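Local coordinates for protein homoserine dehydrogenase (Thermoplasma acidophilum, PDB 3ING) that probably catalyses the NADP(H)-dependent interconversion of L-aspartate semialdehyde and L-homoserine on the biosynthetic route to threonine and methionine, at residues Arg21-Ser26 with Ala312-Ile317; Ile8-Gly13 with Ser73-Leu78. All coordinates share one frame; numbering follows the deposited sequence.

Contact 1. Residues Arg21-Ser26 with Ala312-Ile317; sequences RIIDAS and AVVNDI
Val314 sets one methyl into the notch between Ile22 and Ile23. Its CG2 comes within 3.9 Å of Ile22 CG2 and lies 4.0 Å from Ile23 CG1, so a single branch serves two neighbouring residues of the other helix. With CG1 anti to the backbone N (chi1 175°), CG2 falls anti to the carbonyl carbon and takes this place; Val314 CG1 stays a little farther from Ile22 CG2, at 4.2 Å. Ile22 uses its short branch, whereas Ile23 lies across the valine with its long one. Ile23 then runs on, extended at chi2 (172°), until its CD1 meets Ile317 CD1 tip to tip at 4.3 Å. The axes of the two segments come within 10.4 Å of each other at 56°, with Ile23 CA and Val314 CA 7.3 Å apart. Underneath, Ile23 and Ile317 both rest on Ile7 of strand 4-10, and Ile317 also reaches Leu85 and Val87 of strand 85-88. Pro161 of the second subunit packs on Ile22 and Val314, closing over the seam. Asp316 pins helix 306-321 elsewhere, through a salt bridge to Arg140 and a hydrogen bond from Glu142 N, Glu142 being a sodium-site residue. Helix 306-321, the last in the chain, lies beside helix 14-29 on the nucleotide-binding sheet. With aliphatic carbons alone meeting, and all four residues buried, residues 21-26 and 312-317 are held together by shape and by exclusion of water, not by directional bonds.

Contact 2. Residues Ile8-Gly13 with Ser73-Leu78; sequences ILMGTG and SGPEDL. With NDP (NADPH dihydro-nicotinamide-adenine-dinucleotide phosphate), chain C.
Met10, modelled as selenomethionine, starts with CG anti to its carbonyl carbon (chi1 -63°) and then bends at chi2 (-89°) and again at chi3 (-57°). The folded chain lays SE against Leu78 and swings CE round to Pro75. Met10 SE sits 3.5 Å from Leu78 CD1, a tight approach, while Met10 CE lies 4.0 Å from Pro75 CG, with the two side chains crossing at about a right angle. Leu78 CD1 also lies 3.7 Å from CG2 of Ile8, the other residue of the strand that points this way. Ile8 sends its other branch past the leucine side chain, bringing Ile8 CD1 to 3.4 Å from the backbone Leu78 O. The strand carrying Ile8 and Met10 is the first of a Rossmann fold and runs into the glycine-rich turn under NADPH, whereas residues 75-78 form a short 3-10 turn on the way to strand 85-88, with Asp77 N hydrogen-bonded to Gly74 O. Beyond the selenium, Met10 CE also stands 4.0 Å from NADPH C2A, so one methyl touches both the proline and the adenine. Where the strand ends, Thr12 N donates to the ribose hydroxyl O3B of NADPH over 3.0 Å. Gly11 CA passes O4B of NADPH at 3.4 Å, its positive phi suiting glycine; Gly13 CA comes equally close to O5B, where a side chain would clash. Thr12 is also held by its OG1, hydrogen-bonded to Ser41 O. Leu102 of helix 97-108 packs against both Met10 and Pro75.

In the fold
Both contacts are built on the Rossmann sheet, using consecutive elements of its first unit: contact 2 takes strand 4-10 and the turn after it, contact 1 the following helix 14-29. Their centres are 17 Å apart and their nearest atoms about 6 Å, without touching. Ile8 and Met10 face one side of the sheet, where residues 73-78 cover it; Ile7 faces the other, beneath both helices of contact 1. Along the chain the segments alternate: 8-13, 21-26, 73-78, 312-317. Both segments of contact 2 belong to the nucleotide-binding part, at the cofactor's adenine end, while contact 1 brings the C-terminal helix back to it, beside the second subunit.

Contact 1. Residues Arg21-Ser26 with Ala312-Ile317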
loop_
_atom_site.group_PDB
_atom_site.type_symbol
_atom_site.label_atom_id
_atom_site.label_comp_id
_atom_site.label_asym_id
_atom_site.label_seq_id
_atom_site.Cartn_x
_atom_site.Cartn_y
_atom_site.Cartn_z
ATOM N N ARG A 21 -12.624 14.877 13.244
ATOM C CA ARG A 21 -12.687 13.861 14.299
ATOM C C ARG A 21 -11.385 13.088 14.377
ATOM O O ARG A 21 -10.841 12.892 15.478
ATOM C CB ARG A 21 -13.839 12.883 14.064
ATOM C CG ARG A 21 -15.246 13.464 14.310
ATOM C CD ARG A 21 -16.373 12.436 14.137
ATOM N NE ARG A 21 -17.683 13.077 14.261
ATOM C CZ ARG A 21 -18.550 13.284 13.274
ATOM N NH1 ARG A 21 -18.311 12.877 12.039
ATOM N NH2 ARG A 21 -19.704 13.865 13.545
ATOM N N ILE A 22 -10.868 12.667 13.222
ATOM C CA ILE A 22 -9.617 11.896 13.171
ATOM C C ILE A 22 -8.444 12.716 13.660
ATOM O O ILE A 22 -7.646 12.235 14.453
ATOM C CB ILE A 22 -9.366 11.302 11.758
ATOM C CG1 ILE A 22 -10.429 10.224 11.493
ATOM C CG2 ILE A 22 -7.948 10.673 11.634
ATOM C CD1 ILE A 22 -10.462 9.635 10.101
ATOM N N ILE A 23 -8.372 13.977 13.252
ATOM C CA ILE A 23 -7.312 14.866 13.710
ATOM C C ILE A 23 -7.385 15.050 15.217
ATOM O O ILE A 23 -6.371 14.989 15.922
ATOM C CB ILE A 23 -7.359 16.262 12.994
ATOM C CG1 ILE A 23 -7.005 16.095 11.516
ATOM C CG2 ILE A 23 -6.442 17.307 13.772
ATOM C CD1 ILE A 23 -7.196 17.342 10.622
ATOM N N ASP A 24 -8.589 15.219 15.733
ATOM C CA ASP A 24 -8.751 15.445 17.151
ATOM C C ASP A 24 -8.321 14.192 17.964
ATOM O O ASP A 24 -7.612 14.296 18.984
ATOM C CB ASP A 24 -10.181 15.814 17.466
ATOM C CG ASP A 24 -10.323 16.382 18.856
ATOM O OD1 ASP A 24 -9.444 17.167 19.267
ATOM O OD2 ASP A 24 -11.316 16.049 19.521
ATOM N N ALA A 25 -8.689 13.019 17.476
ATOM C CA ALA A 25 -8.337 11.763 18.146
ATOM C C ALA A 25 -6.841 11.588 18.066
ATOM O O ALA A 25 -6.206 11.184 19.021
ATOM C CB ALA A 25 -9.075 10.583 17.500
ATOM N N SER A 26 -6.280 11.954 16.927
ATOM C CA SER A 26 -4.847 11.824 16.702
ATOM C C SER A 26 -4.036 12.694 17.617
ATOM O O SER A 26 -3.047 12.256 18.197
ATOM C CB SER A 26 -4.505 12.198 15.274
ATOM O OG SER A 26 -3.095 12.286 15.135
ATOM N N ALA A 312 -7.983 8.597 4.755
ATOM C CA ALA A 312 -7.126 8.752 3.560
ATOM C C ALA A 312 -6.649 10.183 3.426
ATOM O O ALA A 312 -5.459 10.455 3.189
ATOM C CB ALA A 312 -7.915 8.299 2.270
ATOM N N VAL A 313 -7.559 11.133 3.639
ATOM C CA VAL A 313 -7.187 12.550 3.684
ATOM C C VAL A 313 -6.117 12.811 4.755
ATOM O O VAL A 313 -5.124 13.520 4.488
ATOM C CB VAL A 313 -8.423 13.492 3.906
ATOM C CG1 VAL A 313 -8.005 14.939 4.063
ATOM C CG2 VAL A 313 -9.484 13.298 2.771
ATOM N N VAL A 314 -6.279 12.237 5.952
ATOM C CA VAL A 314 -5.324 12.538 7.028
ATOM C C VAL A 314 -3.987 11.834 6.755
ATOM O O VAL A 314 -2.936 12.362 7.097
ATOM C CB VAL A 314 -5.889 12.264 8.444
ATOM C CG1 VAL A 314 -4.803 12.466 9.525
ATOM C CG2 VAL A 314 -7.080 13.182 8.727
ATOM N N ASN A 315 -4.028 10.675 6.097
ATOM C CA ASN A 315 -2.777 10.033 5.665
ATOM C C ASN A 315 -2.020 10.965 4.725
ATOM O O ASN A 315 -0.815 11.157 4.872
ATOM C CB ASN A 315 -3.018 8.691 4.980
ATOM C CG ASN A 315 -1.739 7.939 4.768
ATOM O OD1 ASN A 315 -1.194 7.869 3.641
ATOM N ND2 ASN A 315 -1.182 7.456 5.865
ATOM N N ASP A 316 -2.736 11.589 3.780
ATOM C CA ASP A 316 -2.114 12.551 2.871
ATOM C C ASP A 316 -1.497 13.721 3.640
ATOM O O ASP A 316 -0.387 14.165 3.311
ATOM C CB ASP A 316 -3.087 13.078 1.820
ATOM C CG ASP A 316 -3.219 12.168 0.589
ATOM O OD1 ASP A 316 -2.349 11.287 0.348
ATOM O OD2 ASP A 316 -4.180 12.413 -0.182
ATOM N N ILE A 317 -2.215 14.241 4.638
ATOM C CA ILE A 317 -1.678 15.336 5.483
ATOM C C ILE A 317 -0.347 14.929 6.153
ATOM O O ILE A 317 0.642 15.698 6.181
ATOM C CB ILE A 317 -2.711 15.772 6.564
ATOM C CG1 ILE A 317 -3.954 16.404 5.904
ATOM C CG2 ILE A 317 -2.058 16.741 7.589
ATOM C CD1 ILE A 317 -5.094 16.790 6.905
#

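Contact 2. Residues Ile8-Gly13 with Ser73-Leu78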
loop_
_atom_site.group_PDB
_atom_site.type_symbol
_atom_site.label_atom_id
_atom_site.label_comp_id
_atom_site.label_asym_id
_atom_site.label_seq_id
_atom_site.Cartn_x
_atom_site.Cartn_y
_atom_site.Cartn_z
ATOM N N ILE A 8 -5.721 24.293 6.821
ATOM C CA ILE A 8 -6.973 24.979 6.604
ATOM C C ILE A 8 -7.882 23.949 5.959
ATOM O O ILE A 8 -7.491 23.293 4.990
ATOM C CB ILE A 8 -6.812 26.205 5.683
ATOM C CG1 ILE A 8 -6.111 27.359 6.442
ATOM C CG2 ILE A 8 -8.164 26.642 5.191
ATOM C CD1 ILE A 8 -5.515 28.455 5.510
ATOM N N LEU A 9 -9.091 23.791 6.498
ATOM C CA LEU A 9 -10.023 22.790 5.995
ATOM C C LEU A 9 -11.239 23.468 5.356
ATOM O O LEU A 9 -11.981 24.135 6.038
ATOM C CB LEU A 9 -10.517 21.889 7.133
ATOM C CG LEU A 9 -11.557 20.807 6.774
ATOM C CD1 LEU A 9 -11.012 19.922 5.595
ATOM C CD2 LEU A 9 -11.984 19.934 7.987
HETATM N N MSE A 10 -11.471 23.203 4.079
HETATM C CA MSE A 10 -12.606 23.722 3.363
HETATM C C MSE A 10 -13.620 22.592 3.195
HETATM O O MSE A 10 -13.324 21.618 2.518
HETATM C CB MSE A 10 -12.188 24.172 1.972
HETATM C CG MSE A 10 -11.193 25.295 1.878
HETATM SE SE MSE A 10 -12.078 26.999 1.838
HETATM C CE MSE A 10 -13.278 26.937 0.342
ATOM N N GLY A 11 -14.792 22.721 3.814
ATOM C CA GLY A 11 -15.824 21.683 3.744
ATOM C C GLY A 11 -15.793 20.792 4.951
ATOM O O GLY A 11 -14.773 20.184 5.253
ATOM N N THR A 12 -16.917 20.742 5.653
ATOM C CA THR A 12 -17.083 19.983 6.899
ATOM C C THR A 12 -18.381 19.160 6.888
ATOM O O THR A 12 -19.190 19.188 7.864
ATOM C CB THR A 12 -17.071 20.914 8.096
ATOM O OG1 THR A 12 -17.812 22.089 7.760
ATOM C CG2 THR A 12 -15.629 21.311 8.425
ATOM N N GLY A 13 -18.560 18.428 5.790
ATOM C CA GLY A 13 -19.696 17.535 5.625
ATOM C C GLY A 13 -19.342 16.128 6.067
ATOM O O GLY A 13 -18.583 15.948 7.017
ATOM N N SER A 73 -17.499 34.154 3.000
ATOM C CA SER A 73 -17.660 34.665 1.627
ATOM C C SER A 73 -16.859 33.899 0.569
ATOM O O SER A 73 -17.236 33.872 -0.594
ATOM C CB SER A 73 -17.268 36.137 1.589
ATOM O OG SER A 73 -18.100 36.865 2.470
ATOM N N GLY A 74 -15.745 33.301 0.967
ATOM C CA GLY A 74 -14.907 32.537 0.063
ATOM C C GLY A 74 -13.595 32.242 0.750
ATOM O O GLY A 74 -13.379 32.690 1.875
ATOM N N PRO A 75 -12.696 31.522 0.069
ATOM C CA PRO A 75 -11.383 31.127 0.585
ATOM C C PRO A 75 -10.558 32.264 1.137
ATOM O O PRO A 75 -9.760 32.045 2.034
ATOM C CB PRO A 75 -10.676 30.566 -0.650
ATOM C CG PRO A 75 -11.752 30.150 -1.533
ATOM C CD PRO A 75 -12.910 31.027 -1.295
ATOM N N GLU A 76 -10.725 33.458 0.582
ATOM C CA GLU A 76 -10.003 34.626 1.044
ATOM C C GLU A 76 -10.183 34.805 2.549
ATOM O O GLU A 76 -9.248 35.176 3.231
ATOM C CB GLU A 76 -10.489 35.874 0.290
ATOM N N ASP A 77 -11.377 34.511 3.070
ATOM C CA ASP A 77 -11.633 34.616 4.521
ATOM C C ASP A 77 -10.698 33.792 5.402
ATOM O O ASP A 77 -10.590 34.062 6.607
ATOM C CB ASP A 77 -13.062 34.167 4.847
ATOM C CG ASP A 77 -14.125 35.103 4.301
ATOM O OD1 ASP A 77 -13.797 36.269 4.032
ATOM O OD2 ASP A 77 -15.288 34.656 4.153
ATOM N N LEU A 78 -10.057 32.765 4.819
ATOM C CA LEU A 78 -9.217 31.839 5.579
ATOM C C LEU A 78 -7.727 32.105 5.420
ATOM O O LEU A 78 -6.924 31.496 6.072
ATOM C CB LEU A 78 -9.552 30.407 5.159
ATOM C CG LEU A 78 -11.018 30.000 5.385
ATOM C CD1 LEU A 78 -11.304 28.628 4.826
ATOM C CD2 LEU A 78 -11.350 30.047 6.879
HETATM P PA NDP C . -20.979 16.996 1.770
HETATM O O1A NDP C . -21.468 16.137 2.864
HETATM O O2A NDP C . -22.006 17.577 0.873
HETATM O O5B NDP C . -20.123 18.224 2.365
HETATM C C5B NDP C . -19.606 19.301 1.609
HETATM C C4B NDP C . -19.077 20.386 2.533
HETATM O O4B NDP C . -18.648 21.512 1.812
HETATM C C3B NDP C . -20.172 20.936 3.458
HETATM O O3B NDP C . -19.610 21.467 4.648
HETATM C C2B NDP C . -20.769 22.034 2.645
HETATM O O2B NDP C . -21.427 23.018 3.393
HETATM C C1B NDP C . -19.509 22.620 2.064
HETATM N N9A NDP C . -19.686 23.366 0.825
HETATM C C8A NDP C . -20.587 23.214 -0.193
HETATM N N7A NDP C . -20.279 24.134 -1.160
HETATM C C5A NDP C . -19.212 24.836 -0.753
HETATM C C6A NDP C . -18.542 25.878 -1.361
HETATM N N6A NDP C . -18.722 26.132 -2.654
HETATM N N1A NDP C . -17.484 26.368 -0.682
HETATM C C2A NDP C . -17.103 25.923 0.567
HETATM N N3A NDP C . -17.757 24.876 1.189
HETATM C C4A NDP C . -18.809 24.364 0.486
HETATM O O3 NDP C . -19.903 16.193 0.887
HETATM P PN NDP C . -19.016 14.941 1.369
HETATM O O1N NDP C . -19.848 13.701 1.308
HETATM O O2N NDP C . -18.358 15.341 2.651
HETATM O O5D NDP C . -17.903 14.815 0.194
HETATM C C5D NDP C . -16.938 15.867 0.162
HETATM C C4D NDP C . -15.983 15.629 -1.003
HETATM O O4D NDP C . -15.347 14.389 -0.787
HETATM C C3D NDP C . -16.661 15.512 -2.341
HETATM O O3D NDP C . -15.987 16.235 -3.377
HETATM C C2D NDP C . -16.698 14.020 -2.612
HETATM O O2D NDP C . -16.718 13.712 -3.980
HETATM C C1D NDP C . -15.423 13.568 -1.941
HETATM N N1N NDP C . -15.406 12.155 -1.604
HETATM C C2N NDP C . -16.391 11.643 -0.800
HETATM C C3N NDP C . -16.537 10.279 -0.589
HETATM C C7N NDP C . -17.530 9.811 0.405
HETATM O O7N NDP C . -17.181 8.692 1.128
HETATM N N7N NDP C . -18.634 10.492 0.683
HETATM C C4N NDP C . -15.416 9.310 -0.947
HETATM C C5N NDP C . -14.370 9.983 -1.791
HETATM C C6N NDP C . -14.394 11.348 -2.063
HETATM P P2B NDP C . -22.592 22.694 4.447
HETATM O O1X NDP C . -23.063 24.091 4.749
HETATM O O2X NDP C . -22.100 21.812 5.632
HETATM O O3X NDP C . -23.594 21.924 3.648
#